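Local coordinates for interferon-inducible protein AIM2 (Mus musculus, PDB 4JBM) that senses double-stranded DNA in the cytosol through its HIN domain and, in response, activates the AIM2 inflammasome, leading to pyroptosis, at residues L4-L9 with V31-D36; P98-L103 with I132-G137; D156-T161 with F182-A187. All coordinates share one frame; numbering follows the deposited sequence.

The HIN domain consists of two OB folds in tandem. Contact 1 joins strands 4-16 and 25-32 in the first; contacts 2 and 3 both reach the sheet of the second, where strands 111-123, 127-134, 157-160 and 181-185 meet. The three follow one another along the chain, each closing before the next opens. Centres of contacts 1 and 2 lie about 26 Å apart and those of 1 and 3 about 27 Å, without touching. Contacts 2 and 3, about 16 Å apart at their centres, meet where I132 CG2 packs 3.6 Å from I158 CD1. All are internal pairings of the two folds, contact 2 lying beside the DNA, about 4 Å off at the nearest atoms.

Contact 1 of 3, residues L4-L9 with V31-D36; sequences LVVTVL and VATETD
V31 meets V6 diagonally, next to its own non-hydrogen-bonded partner V8, an example of how side chains fill one face of a paired hairpin. V31 CB lies 3.6 Å from T7 O, and the nearest side-chain atom of V6 to it is CG2, at 3.8 Å. V31 CG1, placed anti to the carbonyl carbon (chi1 -56°), reaches the next residue of the same face, V8, with 4.0 Å to its CG2. V31 CG2 takes the other direction and settles against V6, 3.9 Å from V6 CB and close to both of its methyls. One branched side chain therefore bridges two residues on the same face of strand 4-16.

The other face carries T7 and A32. Their backbones form a hydrogen-bonded pair: T7 N donates to A32 O at 2.8 Å almost straight, and A32 N returns a more bent bond to T7 O. A water extends this link, donating to A32 O while lying 2.6 Å from T7 OG1, so the carbonyl of A32 receives two donors. A32 CB is met by L9, whose CD2 comes to 3.6 Å. Beyond A32 the chains diverge, and T33 keeps touch through its methyl, with CG2 3.7 Å from V5 O.

Strand 4-16 also pairs with strand 56-60, through backbone bonds such as V6 with I57. F38 of strand 37-42 packs on L4, V6 and V31, I57 on V6 and V8, and on the opposite face V86 covers T7 and A32.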
# COMPACT_ATOMS: atom_id res chain seq x y z
N LEU A 4 -8.00 10.47 -17.01
CA LEU A 4 -8.05 11.12 -15.70
C LEU A 4 -6.73 11.82 -15.44
O LEU A 4 -5.66 11.20 -15.50
CB LEU A 4 -8.36 10.08 -14.61
CG LEU A 4 -8.80 10.60 -13.23
CD1 LEU A 4 -10.04 11.45 -13.36
CD2 LEU A 4 -9.06 9.44 -12.29
N VAL A 5 -6.79 13.11 -15.14
CA VAL A 5 -5.61 13.87 -14.76
C VAL A 5 -5.43 13.75 -13.25
O VAL A 5 -6.34 14.03 -12.49
CB VAL A 5 -5.75 15.35 -15.11
CG1 VAL A 5 -4.50 16.11 -14.68
CG2 VAL A 5 -5.98 15.52 -16.60
N VAL A 6 -4.26 13.26 -12.84
CA VAL A 6 -3.94 13.10 -11.43
C VAL A 6 -2.57 13.70 -11.12
O VAL A 6 -1.73 13.89 -12.01
CB VAL A 6 -3.95 11.62 -11.00
CG1 VAL A 6 -5.34 11.02 -11.13
CG2 VAL A 6 -2.97 10.83 -11.84
N THR A 7 -2.37 14.04 -9.86
CA THR A 7 -1.10 14.52 -9.35
C THR A 7 -0.46 13.37 -8.58
O THR A 7 -1.10 12.78 -7.71
CB THR A 7 -1.33 15.72 -8.41
OG1 THR A 7 -2.06 16.74 -9.10
CG2 THR A 7 -0.01 16.27 -7.90
N VAL A 8 0.80 13.06 -8.87
CA VAL A 8 1.46 11.96 -8.17
C VAL A 8 1.98 12.42 -6.80
O VAL A 8 2.68 13.42 -6.70
CB VAL A 8 2.60 11.33 -8.99
CG1 VAL A 8 3.22 10.16 -8.23
CG2 VAL A 8 2.08 10.86 -10.33
N LEU A 9 1.61 11.67 -5.77
CA LEU A 9 1.92 11.98 -4.38
C LEU A 9 3.05 11.12 -3.81
O LEU A 9 3.86 11.59 -3.02
CB LEU A 9 0.68 11.80 -3.51
CG LEU A 9 -0.26 12.98 -3.25
CD1 LEU A 9 -0.41 13.86 -4.46
CD2 LEU A 9 -1.61 12.46 -2.81
N VAL A 31 -1.83 8.57 -6.07
CA VAL A 31 -2.07 9.76 -6.87
C VAL A 31 -3.35 10.42 -6.36
O VAL A 31 -4.09 9.81 -5.59
CB VAL A 31 -2.18 9.43 -8.37
CG1 VAL A 31 -0.93 8.70 -8.85
CG2 VAL A 31 -3.42 8.60 -8.64
N ALA A 32 -3.59 11.65 -6.77
CA ALA A 32 -4.74 12.39 -6.26
C ALA A 32 -5.31 13.34 -7.28
O ALA A 32 -4.59 13.91 -8.10
CB ALA A 32 -4.36 13.15 -5.00
N THR A 33 -6.62 13.53 -7.22
CA THR A 33 -7.26 14.60 -7.96
C THR A 33 -7.47 15.73 -6.98
O THR A 33 -6.91 15.71 -5.88
CB THR A 33 -8.60 14.15 -8.55
OG1 THR A 33 -9.45 13.65 -7.51
CG2 THR A 33 -8.38 13.07 -9.57
N GLU A 34 -8.27 16.71 -7.36
CA GLU A 34 -8.55 17.85 -6.50
C GLU A 34 -9.53 17.49 -5.39
O GLU A 34 -9.77 18.30 -4.49
CB GLU A 34 -9.08 19.00 -7.35
CG GLU A 34 -8.00 19.74 -8.12
CD GLU A 34 -8.57 20.73 -9.12
OE1 GLU A 34 -9.79 20.71 -9.34
OE2 GLU A 34 -7.79 21.54 -9.67
N THR A 35 -10.09 16.28 -5.44
CA THR A 35 -11.13 15.89 -4.50
C THR A 35 -10.72 14.75 -3.60
O THR A 35 -11.08 14.71 -2.43
CB THR A 35 -12.42 15.46 -5.22
OG1 THR A 35 -12.33 15.78 -6.61
CG2 THR A 35 -13.63 16.14 -4.60
N ASP A 36 -9.94 13.81 -4.14
CA ASP A 36 -9.56 12.62 -3.39
C ASP A 36 -8.26 12.01 -3.91
O ASP A 36 -7.68 12.48 -4.89
CB ASP A 36 -10.68 11.58 -3.42
CG ASP A 36 -10.71 10.71 -2.17
OD1 ASP A 36 -9.65 10.54 -1.54
OD2 ASP A 36 -11.79 10.20 -1.81
O HOH W 1 -4.64 16.81 -8.91

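Contact 2 of 3, residues P98-L103 with I132-G137; sequences PRISKL and IHDKTG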
# COMPACT_ATOMS: atom_id res chain seq x y z
N PRO A 98 -4.09 4.35 8.18
CA PRO A 98 -5.46 4.27 8.70
C PRO A 98 -5.50 3.66 10.10
O PRO A 98 -4.65 2.83 10.42
CB PRO A 98 -6.17 3.35 7.69
CG PRO A 98 -5.33 3.42 6.43
CD PRO A 98 -3.92 3.56 6.94
N ARG A 99 -6.45 4.08 10.93
CA ARG A 99 -6.66 3.47 12.24
C ARG A 99 -7.29 2.07 12.08
O ARG A 99 -7.91 1.78 11.06
CB ARG A 99 -7.52 4.38 13.13
CG ARG A 99 -6.87 5.71 13.51
CD ARG A 99 -5.52 5.51 14.17
NE ARG A 99 -4.45 5.53 13.19
CZ ARG A 99 -3.19 5.18 13.44
NH1 ARG A 99 -2.83 4.80 14.66
NH2 ARG A 99 -2.30 5.22 12.46
N ILE A 100 -7.08 1.19 13.06
CA ILE A 100 -7.65 -0.16 13.02
C ILE A 100 -9.19 -0.20 13.04
O ILE A 100 -9.80 -0.94 12.27
CB ILE A 100 -7.07 -1.01 14.16
CG1 ILE A 100 -5.58 -1.23 13.93
CG2 ILE A 100 -7.77 -2.36 14.25
CD1 ILE A 100 -4.88 -1.92 15.08
N SER A 101 -9.80 0.60 13.91
CA SER A 101 -11.26 0.69 13.99
C SER A 101 -11.88 1.16 12.67
O SER A 101 -13.01 0.81 12.34
CB SER A 101 -11.68 1.63 15.12
OG SER A 101 -11.28 2.97 14.87
N LYS A 102 -11.13 1.96 11.92
CA LYS A 102 -11.59 2.40 10.62
C LYS A 102 -11.44 1.25 9.63
O LYS A 102 -12.32 1.00 8.81
CB LYS A 102 -10.80 3.62 10.16
CG LYS A 102 -11.23 4.20 8.81
CD LYS A 102 -10.21 5.23 8.29
CE LYS A 102 -9.76 6.22 9.37
NZ LYS A 102 -8.27 6.28 9.53
N LEU A 103 -10.32 0.54 9.71
CA LEU A 103 -10.04 -0.54 8.79
C LEU A 103 -11.07 -1.66 8.93
O LEU A 103 -11.37 -2.35 7.96
CB LEU A 103 -8.63 -1.10 9.02
CG LEU A 103 -7.44 -0.28 8.51
CD1 LEU A 103 -6.13 -1.02 8.73
CD2 LEU A 103 -7.63 0.03 7.04
N ILE A 132 -1.16 -6.58 15.51
CA ILE A 132 -0.84 -5.17 15.44
C ILE A 132 -1.84 -4.39 16.27
O ILE A 132 -2.96 -4.88 16.52
CB ILE A 132 -0.84 -4.63 13.99
CG1 ILE A 132 -2.25 -4.67 13.39
CG2 ILE A 132 0.15 -5.38 13.13
CD1 ILE A 132 -2.37 -3.93 12.04
N HIS A 133 -1.44 -3.20 16.71
CA HIS A 133 -2.29 -2.41 17.59
C HIS A 133 -2.12 -0.90 17.48
O HIS A 133 -1.03 -0.39 17.16
CB HIS A 133 -2.09 -2.84 19.05
CG HIS A 133 -0.79 -2.38 19.64
ND1 HIS A 133 0.41 -3.02 19.39
CD2 HIS A 133 -0.49 -1.34 20.46
CE1 HIS A 133 1.38 -2.40 20.03
NE2 HIS A 133 0.86 -1.37 20.68
N ASP A 134 -3.22 -0.20 17.74
CA ASP A 134 -3.20 1.24 17.98
C ASP A 134 -4.21 1.52 19.09
O ASP A 134 -4.65 0.59 19.76
CB ASP A 134 -3.45 2.04 16.69
CG ASP A 134 -4.83 1.77 16.07
OD1 ASP A 134 -5.77 1.40 16.80
OD2 ASP A 134 -4.96 1.92 14.84
N LYS A 135 -4.56 2.78 19.30
CA LYS A 135 -5.49 3.12 20.38
C LYS A 135 -6.95 2.75 20.09
O LYS A 135 -7.79 2.83 20.99
CB LYS A 135 -5.35 4.60 20.76
CG LYS A 135 -4.04 4.91 21.47
CD LYS A 135 -3.97 6.34 21.98
CE LYS A 135 -3.24 6.40 23.31
NZ LYS A 135 -1.99 5.60 23.28
N THR A 136 -7.24 2.32 18.87
CA THR A 136 -8.62 2.08 18.45
C THR A 136 -9.01 0.59 18.47
O THR A 136 -10.17 0.24 18.26
CB THR A 136 -8.89 2.59 17.03
OG1 THR A 136 -7.99 1.96 16.11
CG2 THR A 136 -8.74 4.13 16.96
N GLY A 137 -8.02 -0.27 18.68
CA GLY A 137 -8.26 -1.70 18.70
C GLY A 137 -7.04 -2.53 18.35
O GLY A 137 -5.93 -2.00 18.24
O HOH W 2 -2.90 2.01 12.78
O HOH W 3 -4.22 5.29 17.45
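D134 and T136, in the turn between strands 127-134 and 137-144, grip the start of helix 100-103 in a polar contact beside an apolar one. This follows a familiar principle: the first amides of a helix need acceptors from elsewhere. D134 OD2 takes I100 N at 2.9 Å with its syn lone pair, and T136 OG1 accepts S101 N at 3.2 Å. A water donates to both D134 OD2 and P98 O. The other carboxylate oxygen, D134 OD1, receives T136 N at 2.7 Å from above the carboxylate plane, linking the two acceptor residues.

R99 bends at chi2 and chi3 and brings NH1 to 3.6 Å from D134 OD2. The oxygen lies well out of the guanidinium plane, so charge alone joins them; NH2 is hydrogen-bonded to T97 O. Alongside, I100 slides past D134, its CG1 3.3 Å from OD2, and its CD1 reaches G137 O at 3.3 Å and I132 CG1. M139 also packs on I100. R99 and K135 each pack on a DNA phosphate, consistent with electrostatic binding by HIN domains. OD1 closes an Asx turn within the type I turn D134-G137, while OD2 and T136 OG1 tie this hairpin turn to the helix start.

Contact 3 of 3, residues D156-T161 with F182-A187; sequences DKIRLT and FKVIKA
I158 and F182 cross obliquely on one face of an antiparallel strand pair, while R159 and K183 run side by side on the other: alternate residues make one face apolar and let the other mix charge with I185. CG1 of I158 lies between the backbone N and the carbonyl carbon (chi1 54°), which leaves CG2 anti to the carbonyl carbon and 3.5 Å from F182 CZ. L160 lies alongside F182 and points the same way, its CD1 4.0 Å from F182 CD1. Y130 of strand 127-134 meets the same ring, its plane turned by about 35°.

On the sheet's other face, K183 CD sits over one face of the R159 guanidinium, offset toward its rim and 3.5 Å from R159 NH2. Backbone bonds in both directions between R159 and K183, and between K157 and I185, fix this register.

At the strand ends D156 holds the departing chain with both oxygens: OD1 accepts A187 N at 2.8 Å, and OD2 forms a salt bridge with K186 NZ at 3.1 Å. OD2 also accepts E153 N. These donors probably stabilise the carboxylate as an anion. R159 NH1 and K183 NZ stay 4.5 Å apart, where like charges would disfavour closer approach.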
# COMPACT_ATOMS: atom_id res chain seq x y z
N ASP A 156 8.58 -3.69 17.62
CA ASP A 156 8.96 -3.23 16.30
C ASP A 156 7.73 -2.76 15.53
O ASP A 156 6.61 -2.81 16.03
CB ASP A 156 9.67 -4.33 15.51
CG ASP A 156 11.03 -4.70 16.10
OD1 ASP A 156 11.68 -3.81 16.68
OD2 ASP A 156 11.44 -5.87 15.94
N LYS A 157 7.96 -2.33 14.30
CA LYS A 157 6.87 -1.93 13.44
C LYS A 157 6.99 -2.65 12.12
O LYS A 157 8.08 -3.10 11.73
CB LYS A 157 6.88 -0.41 13.22
CG LYS A 157 6.72 0.43 14.48
CD LYS A 157 6.66 1.92 14.12
CE LYS A 157 6.45 2.79 15.34
NZ LYS A 157 7.71 2.97 16.07
N ILE A 158 5.86 -2.80 11.44
CA ILE A 158 5.82 -3.33 10.10
C ILE A 158 5.26 -2.27 9.16
O ILE A 158 4.24 -1.64 9.46
CB ILE A 158 5.00 -4.64 10.02
CG1 ILE A 158 3.61 -4.44 10.60
CG2 ILE A 158 5.71 -5.73 10.77
CD1 ILE A 158 2.78 -5.74 10.64
N ARG A 159 5.95 -2.05 8.06
CA ARG A 159 5.48 -1.15 7.02
C ARG A 159 4.88 -2.02 5.91
O ARG A 159 5.59 -2.82 5.29
CB ARG A 159 6.62 -0.28 6.50
CG ARG A 159 6.21 0.95 5.69
CD ARG A 159 7.45 1.48 5.01
NE ARG A 159 7.88 0.54 3.97
CZ ARG A 159 9.02 0.61 3.30
NH1 ARG A 159 9.91 1.54 3.58
NH2 ARG A 159 9.29 -0.30 2.38
N LEU A 160 3.57 -1.86 5.73
CA LEU A 160 2.77 -2.61 4.77
C LEU A 160 2.54 -1.77 3.52
O LEU A 160 2.20 -0.59 3.61
CB LEU A 160 1.41 -2.95 5.38
CG LEU A 160 1.23 -4.17 6.30
CD1 LEU A 160 2.36 -4.30 7.28
CD2 LEU A 160 -0.09 -4.09 7.04
N THR A 161 2.74 -2.38 2.36
CA THR A 161 2.39 -1.74 1.09
C THR A 161 1.49 -2.68 0.26
O THR A 161 1.87 -3.82 -0.02
CB THR A 161 3.64 -1.36 0.28
OG1 THR A 161 4.60 -0.72 1.13
CG2 THR A 161 3.28 -0.43 -0.87
N PHE A 182 6.32 -5.87 2.05
CA PHE A 182 6.31 -5.94 3.50
C PHE A 182 7.70 -5.62 4.00
O PHE A 182 8.68 -6.11 3.44
CB PHE A 182 5.89 -7.34 3.96
CG PHE A 182 5.98 -7.56 5.44
CD1 PHE A 182 4.93 -7.22 6.26
CD2 PHE A 182 7.11 -8.14 6.01
CE1 PHE A 182 5.00 -7.43 7.63
CE2 PHE A 182 7.19 -8.35 7.37
CZ PHE A 182 6.13 -8.00 8.18
N LYS A 183 7.80 -4.79 5.03
CA LYS A 183 9.10 -4.45 5.60
C LYS A 183 9.05 -4.37 7.12
O LYS A 183 8.10 -3.86 7.69
CB LYS A 183 9.62 -3.13 5.03
CG LYS A 183 11.05 -2.81 5.44
CD LYS A 183 11.59 -1.56 4.74
CE LYS A 183 13.12 -1.52 4.82
NZ LYS A 183 13.73 -0.89 3.62
N VAL A 184 10.10 -4.86 7.78
CA VAL A 184 10.16 -4.75 9.23
C VAL A 184 10.99 -3.52 9.60
O VAL A 184 12.13 -3.38 9.15
CB VAL A 184 10.77 -6.01 9.88
CG1 VAL A 184 11.17 -5.72 11.32
CG2 VAL A 184 9.78 -7.16 9.84
N ILE A 185 10.39 -2.65 10.40
CA ILE A 185 11.07 -1.45 10.89
C ILE A 185 11.40 -1.69 12.35
O ILE A 185 10.52 -1.70 13.20
CB ILE A 185 10.19 -0.19 10.76
CG1 ILE A 185 9.57 -0.10 9.36
CG2 ILE A 185 11.02 1.06 11.06
CD1 ILE A 185 10.57 0.23 8.26
N LYS A 186 12.69 -1.89 12.63
CA LYS A 186 13.10 -2.30 13.96
C LYS A 186 13.19 -1.11 14.91
O LYS A 186 13.68 -0.04 14.55
CB LYS A 186 14.45 -3.02 13.91
CG LYS A 186 14.43 -4.33 13.15
CD LYS A 186 15.64 -5.18 13.50
CE LYS A 186 15.60 -5.63 14.94
NZ LYS A 186 14.38 -6.45 15.24
N ALA A 187 12.69 -1.31 16.13
CA ALA A 187 12.88 -0.33 17.18
C ALA A 187 14.37 -0.15 17.37
O ALA A 187 15.13 -1.11 17.25
CB ALA A 187 12.24 -0.82 18.46